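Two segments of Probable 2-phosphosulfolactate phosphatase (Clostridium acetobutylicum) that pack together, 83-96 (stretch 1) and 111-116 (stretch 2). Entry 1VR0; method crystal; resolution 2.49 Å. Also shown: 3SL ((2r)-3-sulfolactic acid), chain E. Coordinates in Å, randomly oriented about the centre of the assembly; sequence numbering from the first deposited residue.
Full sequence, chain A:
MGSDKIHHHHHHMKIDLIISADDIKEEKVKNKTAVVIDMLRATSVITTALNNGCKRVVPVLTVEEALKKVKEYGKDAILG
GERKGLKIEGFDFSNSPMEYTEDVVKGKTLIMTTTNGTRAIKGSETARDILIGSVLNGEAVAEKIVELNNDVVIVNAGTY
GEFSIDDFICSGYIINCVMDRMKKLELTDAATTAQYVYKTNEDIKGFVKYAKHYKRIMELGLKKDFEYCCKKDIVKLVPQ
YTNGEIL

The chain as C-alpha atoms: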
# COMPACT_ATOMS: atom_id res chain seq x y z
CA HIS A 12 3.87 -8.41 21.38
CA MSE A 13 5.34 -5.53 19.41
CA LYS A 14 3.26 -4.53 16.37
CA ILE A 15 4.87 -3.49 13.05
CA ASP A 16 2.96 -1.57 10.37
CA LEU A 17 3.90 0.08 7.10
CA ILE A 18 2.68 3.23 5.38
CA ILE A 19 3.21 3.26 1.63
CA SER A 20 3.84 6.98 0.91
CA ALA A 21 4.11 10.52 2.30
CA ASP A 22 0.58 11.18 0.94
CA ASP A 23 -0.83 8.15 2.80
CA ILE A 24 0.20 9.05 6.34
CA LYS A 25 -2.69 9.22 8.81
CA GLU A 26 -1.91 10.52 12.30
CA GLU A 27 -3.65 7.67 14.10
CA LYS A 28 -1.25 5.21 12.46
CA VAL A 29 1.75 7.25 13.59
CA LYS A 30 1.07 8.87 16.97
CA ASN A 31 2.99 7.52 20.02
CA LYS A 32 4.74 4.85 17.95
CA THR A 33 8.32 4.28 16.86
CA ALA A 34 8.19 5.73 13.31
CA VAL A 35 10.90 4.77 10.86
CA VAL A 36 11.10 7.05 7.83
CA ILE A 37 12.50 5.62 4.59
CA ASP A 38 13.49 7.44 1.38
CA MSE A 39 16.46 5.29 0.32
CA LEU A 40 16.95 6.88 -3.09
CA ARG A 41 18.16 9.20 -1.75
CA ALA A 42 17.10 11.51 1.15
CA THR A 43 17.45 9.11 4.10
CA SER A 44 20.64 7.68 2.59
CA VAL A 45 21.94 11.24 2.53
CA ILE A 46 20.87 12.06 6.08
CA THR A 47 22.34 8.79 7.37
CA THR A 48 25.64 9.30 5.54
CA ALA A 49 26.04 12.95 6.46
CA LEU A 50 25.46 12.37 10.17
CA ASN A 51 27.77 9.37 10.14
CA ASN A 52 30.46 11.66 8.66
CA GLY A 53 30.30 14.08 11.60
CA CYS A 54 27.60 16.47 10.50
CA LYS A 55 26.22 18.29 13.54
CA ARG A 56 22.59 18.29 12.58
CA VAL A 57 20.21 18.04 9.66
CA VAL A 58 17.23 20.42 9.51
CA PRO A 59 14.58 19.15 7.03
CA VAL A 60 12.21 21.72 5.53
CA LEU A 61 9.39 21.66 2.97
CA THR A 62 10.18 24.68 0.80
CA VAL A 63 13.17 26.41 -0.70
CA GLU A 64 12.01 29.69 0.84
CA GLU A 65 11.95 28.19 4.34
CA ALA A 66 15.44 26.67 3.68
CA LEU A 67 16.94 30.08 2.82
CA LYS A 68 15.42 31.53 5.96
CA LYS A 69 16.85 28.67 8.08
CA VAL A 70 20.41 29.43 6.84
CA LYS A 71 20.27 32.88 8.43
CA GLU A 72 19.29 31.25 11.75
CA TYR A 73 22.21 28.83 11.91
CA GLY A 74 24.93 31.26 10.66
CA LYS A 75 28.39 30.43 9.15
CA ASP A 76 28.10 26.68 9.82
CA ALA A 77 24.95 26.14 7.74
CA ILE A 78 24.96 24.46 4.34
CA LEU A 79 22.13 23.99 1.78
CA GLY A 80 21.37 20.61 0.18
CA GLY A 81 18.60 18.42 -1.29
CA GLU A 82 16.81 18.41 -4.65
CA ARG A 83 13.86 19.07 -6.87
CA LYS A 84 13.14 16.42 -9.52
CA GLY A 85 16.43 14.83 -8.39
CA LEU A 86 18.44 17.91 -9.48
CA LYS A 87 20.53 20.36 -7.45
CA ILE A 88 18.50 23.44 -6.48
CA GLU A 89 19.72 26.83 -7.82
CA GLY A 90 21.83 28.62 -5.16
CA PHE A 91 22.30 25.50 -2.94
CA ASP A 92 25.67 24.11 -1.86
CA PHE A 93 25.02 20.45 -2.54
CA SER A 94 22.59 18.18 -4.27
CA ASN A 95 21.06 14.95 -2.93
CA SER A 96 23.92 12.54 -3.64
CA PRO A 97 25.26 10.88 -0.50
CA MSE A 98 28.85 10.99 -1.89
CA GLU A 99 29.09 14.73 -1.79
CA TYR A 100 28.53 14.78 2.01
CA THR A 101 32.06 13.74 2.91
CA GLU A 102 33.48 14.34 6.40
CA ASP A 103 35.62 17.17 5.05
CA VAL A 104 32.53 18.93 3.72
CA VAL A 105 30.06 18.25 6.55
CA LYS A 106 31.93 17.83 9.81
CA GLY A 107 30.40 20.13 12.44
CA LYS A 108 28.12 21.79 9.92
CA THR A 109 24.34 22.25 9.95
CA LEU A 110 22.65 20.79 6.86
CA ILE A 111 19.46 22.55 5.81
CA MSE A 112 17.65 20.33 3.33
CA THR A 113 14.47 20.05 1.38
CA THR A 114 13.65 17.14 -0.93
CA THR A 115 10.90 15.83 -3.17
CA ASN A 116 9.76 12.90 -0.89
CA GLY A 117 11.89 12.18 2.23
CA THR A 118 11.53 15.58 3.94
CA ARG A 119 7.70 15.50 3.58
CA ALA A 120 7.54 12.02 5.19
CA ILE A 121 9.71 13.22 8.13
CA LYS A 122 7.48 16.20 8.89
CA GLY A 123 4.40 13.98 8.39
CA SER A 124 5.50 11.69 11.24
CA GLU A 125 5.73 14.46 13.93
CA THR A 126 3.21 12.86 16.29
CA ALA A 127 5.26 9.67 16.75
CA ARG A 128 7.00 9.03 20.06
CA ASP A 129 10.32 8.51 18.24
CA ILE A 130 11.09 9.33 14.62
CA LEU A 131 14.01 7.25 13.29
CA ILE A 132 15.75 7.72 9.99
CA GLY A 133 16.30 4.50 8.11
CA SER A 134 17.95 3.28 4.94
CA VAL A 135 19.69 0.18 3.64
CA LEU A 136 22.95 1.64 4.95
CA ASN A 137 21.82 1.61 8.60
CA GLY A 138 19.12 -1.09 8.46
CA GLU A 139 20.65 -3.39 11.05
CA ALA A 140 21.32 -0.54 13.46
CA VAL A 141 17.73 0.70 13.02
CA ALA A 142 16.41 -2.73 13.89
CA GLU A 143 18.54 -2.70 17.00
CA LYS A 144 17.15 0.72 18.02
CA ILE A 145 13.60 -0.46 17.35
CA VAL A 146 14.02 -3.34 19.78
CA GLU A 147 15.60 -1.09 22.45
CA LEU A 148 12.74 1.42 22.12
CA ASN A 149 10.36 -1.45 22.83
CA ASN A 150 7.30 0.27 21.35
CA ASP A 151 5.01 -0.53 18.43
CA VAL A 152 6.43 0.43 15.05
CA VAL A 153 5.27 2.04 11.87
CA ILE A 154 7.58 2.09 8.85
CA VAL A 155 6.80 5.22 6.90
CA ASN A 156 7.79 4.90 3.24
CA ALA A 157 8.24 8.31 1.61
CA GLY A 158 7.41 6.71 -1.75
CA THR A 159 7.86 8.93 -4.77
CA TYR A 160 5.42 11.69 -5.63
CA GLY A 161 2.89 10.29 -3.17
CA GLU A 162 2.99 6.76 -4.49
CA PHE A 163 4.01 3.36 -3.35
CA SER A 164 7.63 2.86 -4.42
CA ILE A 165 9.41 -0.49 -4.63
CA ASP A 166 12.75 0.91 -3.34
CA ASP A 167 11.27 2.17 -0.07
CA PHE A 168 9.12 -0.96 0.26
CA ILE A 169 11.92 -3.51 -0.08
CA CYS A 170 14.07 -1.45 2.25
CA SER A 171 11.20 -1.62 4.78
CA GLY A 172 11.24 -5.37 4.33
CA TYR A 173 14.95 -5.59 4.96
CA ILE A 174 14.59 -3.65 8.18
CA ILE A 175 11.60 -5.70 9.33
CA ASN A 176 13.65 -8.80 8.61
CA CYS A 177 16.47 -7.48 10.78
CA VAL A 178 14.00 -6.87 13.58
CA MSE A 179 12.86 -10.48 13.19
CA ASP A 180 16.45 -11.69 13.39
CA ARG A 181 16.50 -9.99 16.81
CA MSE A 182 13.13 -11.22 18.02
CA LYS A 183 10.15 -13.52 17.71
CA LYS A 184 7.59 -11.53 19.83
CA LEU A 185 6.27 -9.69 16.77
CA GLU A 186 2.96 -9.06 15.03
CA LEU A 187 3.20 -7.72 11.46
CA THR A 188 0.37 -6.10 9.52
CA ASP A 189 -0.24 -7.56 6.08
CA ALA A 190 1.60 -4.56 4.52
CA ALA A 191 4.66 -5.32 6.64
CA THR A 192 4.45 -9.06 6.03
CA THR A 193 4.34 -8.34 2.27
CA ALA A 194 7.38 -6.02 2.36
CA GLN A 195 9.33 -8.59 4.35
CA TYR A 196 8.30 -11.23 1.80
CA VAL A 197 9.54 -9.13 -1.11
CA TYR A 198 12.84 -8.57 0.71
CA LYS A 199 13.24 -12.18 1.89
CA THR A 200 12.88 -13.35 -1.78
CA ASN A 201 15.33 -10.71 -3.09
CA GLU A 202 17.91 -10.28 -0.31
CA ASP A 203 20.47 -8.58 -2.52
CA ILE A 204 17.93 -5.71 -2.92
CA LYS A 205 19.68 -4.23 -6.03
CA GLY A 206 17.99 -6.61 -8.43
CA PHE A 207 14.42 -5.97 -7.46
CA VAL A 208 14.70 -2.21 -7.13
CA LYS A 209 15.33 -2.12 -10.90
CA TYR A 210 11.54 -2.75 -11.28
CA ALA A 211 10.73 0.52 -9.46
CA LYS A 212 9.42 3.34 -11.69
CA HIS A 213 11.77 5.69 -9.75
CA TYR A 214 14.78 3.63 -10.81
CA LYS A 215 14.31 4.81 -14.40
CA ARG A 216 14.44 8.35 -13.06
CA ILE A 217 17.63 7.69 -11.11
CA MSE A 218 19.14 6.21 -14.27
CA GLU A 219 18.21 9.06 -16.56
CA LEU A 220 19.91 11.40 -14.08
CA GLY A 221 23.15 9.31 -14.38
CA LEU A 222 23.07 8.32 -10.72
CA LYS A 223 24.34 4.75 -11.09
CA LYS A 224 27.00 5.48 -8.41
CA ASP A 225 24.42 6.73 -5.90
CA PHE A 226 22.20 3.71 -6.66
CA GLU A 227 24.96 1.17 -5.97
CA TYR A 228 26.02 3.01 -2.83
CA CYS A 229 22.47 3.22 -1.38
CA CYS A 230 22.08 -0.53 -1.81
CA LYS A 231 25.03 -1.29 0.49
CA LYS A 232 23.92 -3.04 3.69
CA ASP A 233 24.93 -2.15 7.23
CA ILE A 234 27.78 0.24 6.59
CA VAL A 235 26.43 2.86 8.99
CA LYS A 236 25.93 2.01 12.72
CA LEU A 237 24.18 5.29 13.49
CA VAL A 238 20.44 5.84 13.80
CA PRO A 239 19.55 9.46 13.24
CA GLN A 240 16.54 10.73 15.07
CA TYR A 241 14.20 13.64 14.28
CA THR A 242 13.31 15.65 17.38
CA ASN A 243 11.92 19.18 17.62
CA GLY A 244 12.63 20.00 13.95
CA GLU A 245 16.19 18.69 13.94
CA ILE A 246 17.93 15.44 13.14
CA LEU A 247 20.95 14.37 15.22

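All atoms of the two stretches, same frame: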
# COMPACT_ATOMS: atom_id res chain seq x y z
N ARG A 83 15.16 19.13 -6.22
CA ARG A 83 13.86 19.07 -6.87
C ARG A 83 14.00 18.29 -8.18
O ARG A 83 14.90 18.55 -8.99
CB ARG A 83 13.32 20.47 -7.11
CG ARG A 83 12.89 21.20 -5.84
CD ARG A 83 11.77 20.46 -5.10
NE ARG A 83 11.28 21.26 -3.98
CZ ARG A 83 11.52 21.04 -2.68
NH1 ARG A 83 12.27 20.00 -2.27
NH2 ARG A 83 10.99 21.87 -1.79
N LYS A 84 13.11 17.32 -8.36
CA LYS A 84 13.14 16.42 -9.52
C LYS A 84 14.50 15.69 -9.60
O LYS A 84 14.98 15.37 -10.70
CB LYS A 84 12.85 17.19 -10.82
CG LYS A 84 11.45 17.80 -10.93
CD LYS A 84 11.30 18.61 -12.24
CE LYS A 84 9.87 18.56 -12.83
NZ LYS A 84 9.80 19.03 -14.29
N GLY A 85 15.13 15.47 -8.45
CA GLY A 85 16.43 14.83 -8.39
C GLY A 85 17.62 15.72 -8.67
O GLY A 85 18.74 15.27 -8.48
N LEU A 86 17.38 16.96 -9.11
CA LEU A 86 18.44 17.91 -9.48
C LEU A 86 18.82 18.86 -8.33
O LEU A 86 18.01 19.15 -7.44
CB LEU A 86 17.99 18.75 -10.66
CG LEU A 86 17.75 18.02 -11.99
CD1 LEU A 86 17.06 18.97 -12.98
CD2 LEU A 86 19.05 17.48 -12.60
N LYS A 87 20.05 19.35 -8.37
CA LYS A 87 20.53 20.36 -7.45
C LYS A 87 19.68 21.62 -7.60
O LYS A 87 19.35 22.00 -8.71
CB LYS A 87 21.99 20.71 -7.78
CG LYS A 87 22.75 21.40 -6.67
CD LYS A 87 24.07 21.96 -7.15
CE LYS A 87 24.87 22.57 -6.00
NZ LYS A 87 25.73 23.68 -6.50
N ILE A 88 19.35 22.26 -6.49
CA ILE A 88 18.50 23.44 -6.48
C ILE A 88 19.36 24.70 -6.66
O ILE A 88 20.41 24.82 -6.06
CB ILE A 88 17.69 23.52 -5.17
CG1 ILE A 88 16.83 22.26 -5.00
CG2 ILE A 88 16.83 24.77 -5.15
CD1 ILE A 88 16.42 21.96 -3.57
N GLU A 89 18.90 25.64 -7.48
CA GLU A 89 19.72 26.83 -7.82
C GLU A 89 20.08 27.56 -6.52
O GLU A 89 19.23 27.73 -5.68
CB GLU A 89 18.98 27.78 -8.81
CG GLU A 89 19.86 28.46 -9.86
N GLY A 90 21.36 27.93 -6.36
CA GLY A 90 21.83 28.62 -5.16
C GLY A 90 22.19 27.73 -3.96
O GLY A 90 22.65 28.25 -2.94
N PHE A 91 21.97 26.42 -4.05
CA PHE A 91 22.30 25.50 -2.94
C PHE A 91 23.76 25.10 -3.02
O PHE A 91 24.41 25.32 -4.03
CB PHE A 91 21.40 24.24 -2.95
CG PHE A 91 20.07 24.41 -2.26
CD1 PHE A 91 19.41 25.63 -2.24
CD2 PHE A 91 19.48 23.34 -1.63
CE1 PHE A 91 18.18 25.78 -1.61
CE2 PHE A 91 18.24 23.49 -0.98
CZ PHE A 91 17.60 24.71 -0.97
N ASP A 92 24.26 24.50 -1.94
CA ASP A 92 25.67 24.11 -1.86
C ASP A 92 25.87 22.71 -2.42
O ASP A 92 26.84 22.46 -3.13
CB ASP A 92 26.14 24.20 -0.40
CG ASP A 92 26.06 25.61 0.15
OD1 ASP A 92 26.61 26.51 -0.51
OD2 ASP A 92 25.43 25.84 1.19
N PHE A 93 24.94 21.82 -2.10
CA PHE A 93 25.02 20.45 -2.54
C PHE A 93 23.68 19.97 -3.03
O PHE A 93 22.64 20.62 -2.88
CB PHE A 93 25.54 19.57 -1.40
CG PHE A 93 26.88 20.00 -0.92
CD1 PHE A 93 28.00 19.85 -1.76
CD2 PHE A 93 27.02 20.63 0.30
CE1 PHE A 93 29.29 20.31 -1.37
CE2 PHE A 93 28.28 21.10 0.70
CZ PHE A 93 29.43 20.93 -0.15
N SER A 94 23.74 18.80 -3.64
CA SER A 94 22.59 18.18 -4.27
C SER A 94 22.12 17.12 -3.31
O SER A 94 22.23 17.34 -2.11
CB SER A 94 23.04 17.68 -5.64
OG SER A 94 22.32 16.56 -6.04
N ASN A 95 21.57 16.02 -3.80
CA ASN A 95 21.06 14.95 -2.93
C ASN A 95 21.79 13.61 -3.14
O ASN A 95 21.24 12.54 -2.91
CB ASN A 95 19.54 14.81 -3.07
CG ASN A 95 18.92 14.27 -1.82
OD1 ASN A 95 19.21 14.78 -0.74
ND2 ASN A 95 18.13 13.23 -1.92
N SER A 96 23.05 13.70 -3.53
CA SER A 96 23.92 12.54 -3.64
C SER A 96 24.63 12.33 -2.32
O SER A 96 25.28 13.23 -1.86
CB SER A 96 24.99 12.76 -4.70
OG SER A 96 25.96 11.76 -4.55
N ILE A 111 20.83 22.21 6.10
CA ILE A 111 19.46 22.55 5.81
C ILE A 111 19.10 21.82 4.51
O ILE A 111 19.73 22.01 3.48
CB ILE A 111 19.27 24.05 5.59
CG1 ILE A 111 19.92 24.91 6.68
CG2 ILE A 111 17.80 24.39 5.49
CD1 ILE A 111 19.58 24.56 8.11
N MSE A 112 18.09 20.96 4.56
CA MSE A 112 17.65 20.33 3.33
C MSE A 112 16.16 20.23 3.11
O MSE A 112 15.37 20.16 4.05
CB MSE A 112 18.26 18.94 3.15
CG MSE A 112 18.28 18.03 4.34
SE MSE A 112 18.82 16.12 3.86
CE MSE A 112 19.92 16.46 2.09
N THR A 113 15.82 20.23 1.83
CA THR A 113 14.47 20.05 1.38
C THR A 113 14.54 19.13 0.17
O THR A 113 15.39 19.31 -0.71
CB THR A 113 13.80 21.39 1.05
OG1 THR A 113 12.47 21.14 0.62
CG2 THR A 113 14.55 22.18 -0.03
N THR A 114 13.69 18.11 0.16
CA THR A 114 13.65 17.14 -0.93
C THR A 114 12.23 16.85 -1.39
O THR A 114 11.25 17.28 -0.77
CB THR A 114 14.37 15.79 -0.58
OG1 THR A 114 13.62 15.04 0.38
CG2 THR A 114 15.76 16.00 -0.05
N THR A 115 12.15 16.12 -2.50
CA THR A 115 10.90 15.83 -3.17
C THR A 115 9.97 14.95 -2.29
O THR A 115 8.80 15.28 -2.14
CB THR A 115 11.17 15.19 -4.59
OG1 THR A 115 11.74 16.16 -5.50
CG2 THR A 115 9.88 14.62 -5.20
N ASN A 116 10.53 13.91 -1.65
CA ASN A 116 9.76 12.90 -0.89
C ASN A 116 10.14 12.76 0.61
O ASN A 116 9.28 12.96 1.52
CB ASN A 116 9.95 11.57 -1.59
CG ASN A 116 9.54 11.64 -3.04
OD1 ASN A 116 8.46 12.16 -3.35
ND2 ASN A 116 10.41 11.17 -3.94
O11 3SL E . 12.50 12.53 -8.11
C1 3SL E . 13.70 12.28 -7.91
O12 3SL E . 14.50 11.82 -8.76
C2 3SL E . 14.21 12.57 -6.55
O2 3SL E . 13.20 12.17 -5.63
C3 3SL E . 15.52 11.83 -6.37
S 3SL E . 16.05 11.87 -4.80
O3S 3SL E . 17.10 12.90 -4.66
O1S 3SL E . 14.96 11.89 -3.77
O2S 3SL E . 16.83 10.65 -4.58

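Stretch 1 has no regular helix or strand; two tight turns give it shape. R83 to L86 forms a type I' turn, closed in both directions by R83 N to L86 O (3.1 Å) and L86 N to R83 O (2.9 Å). K84 and G85, at its corners, both have positive phi, 57° and 81°. I88 to F91 forms a type II turn, closed by F91 N to I88 O (3.0 Å), with G90 at phi 84°. In stretch 2, residues 111-113 end a strand, and the chain then loops to N116, the N-cap position of a helix. No backbone hydrogen bond joins the stretches; their nearest CA atoms in register, those of R83 and T115, lie 5.7 Å apart, and the contact buries 380 Å² in all.

The bonding across it comes from R83. Its CA-to-CB bond points away from stretch 2, yet the side chain (chi1 and chi2 both m) brings the guanidinium back to T113. NH2 of R83 donates to OG1 of T113 at 2.9 Å (146°) and NH1 of R83 to the same OG1 at 3.1 Å (137°), so one hydroxyl oxygen, near the guanidinium plane, accepts from both nitrogens. NH1 of R83 also lies 3.3 Å from T114 O, but the angle is too poor for a hydrogen bond.

The methyl of T113 serves apolar packing: CG2 of T113 is 4.0 Å from I88 CD1 and 4.0 Å from F91 CE2, meeting the phenyl ring at its edge. The CA-to-CB bond of N95 points toward stretch 2. N95 OD1 lies 3.4 Å from M112 CE, the selenomethionine methyl, and N95 OD1 lies 3.7 Å from T114 CG2, both van der Waals contacts. The amide nitrogen N95 ND2 instead donates to sulfonate oxygen O3S of 3SL (2.9 Å, 154°), so the same side chain touches stretch 2 and binds the ligand.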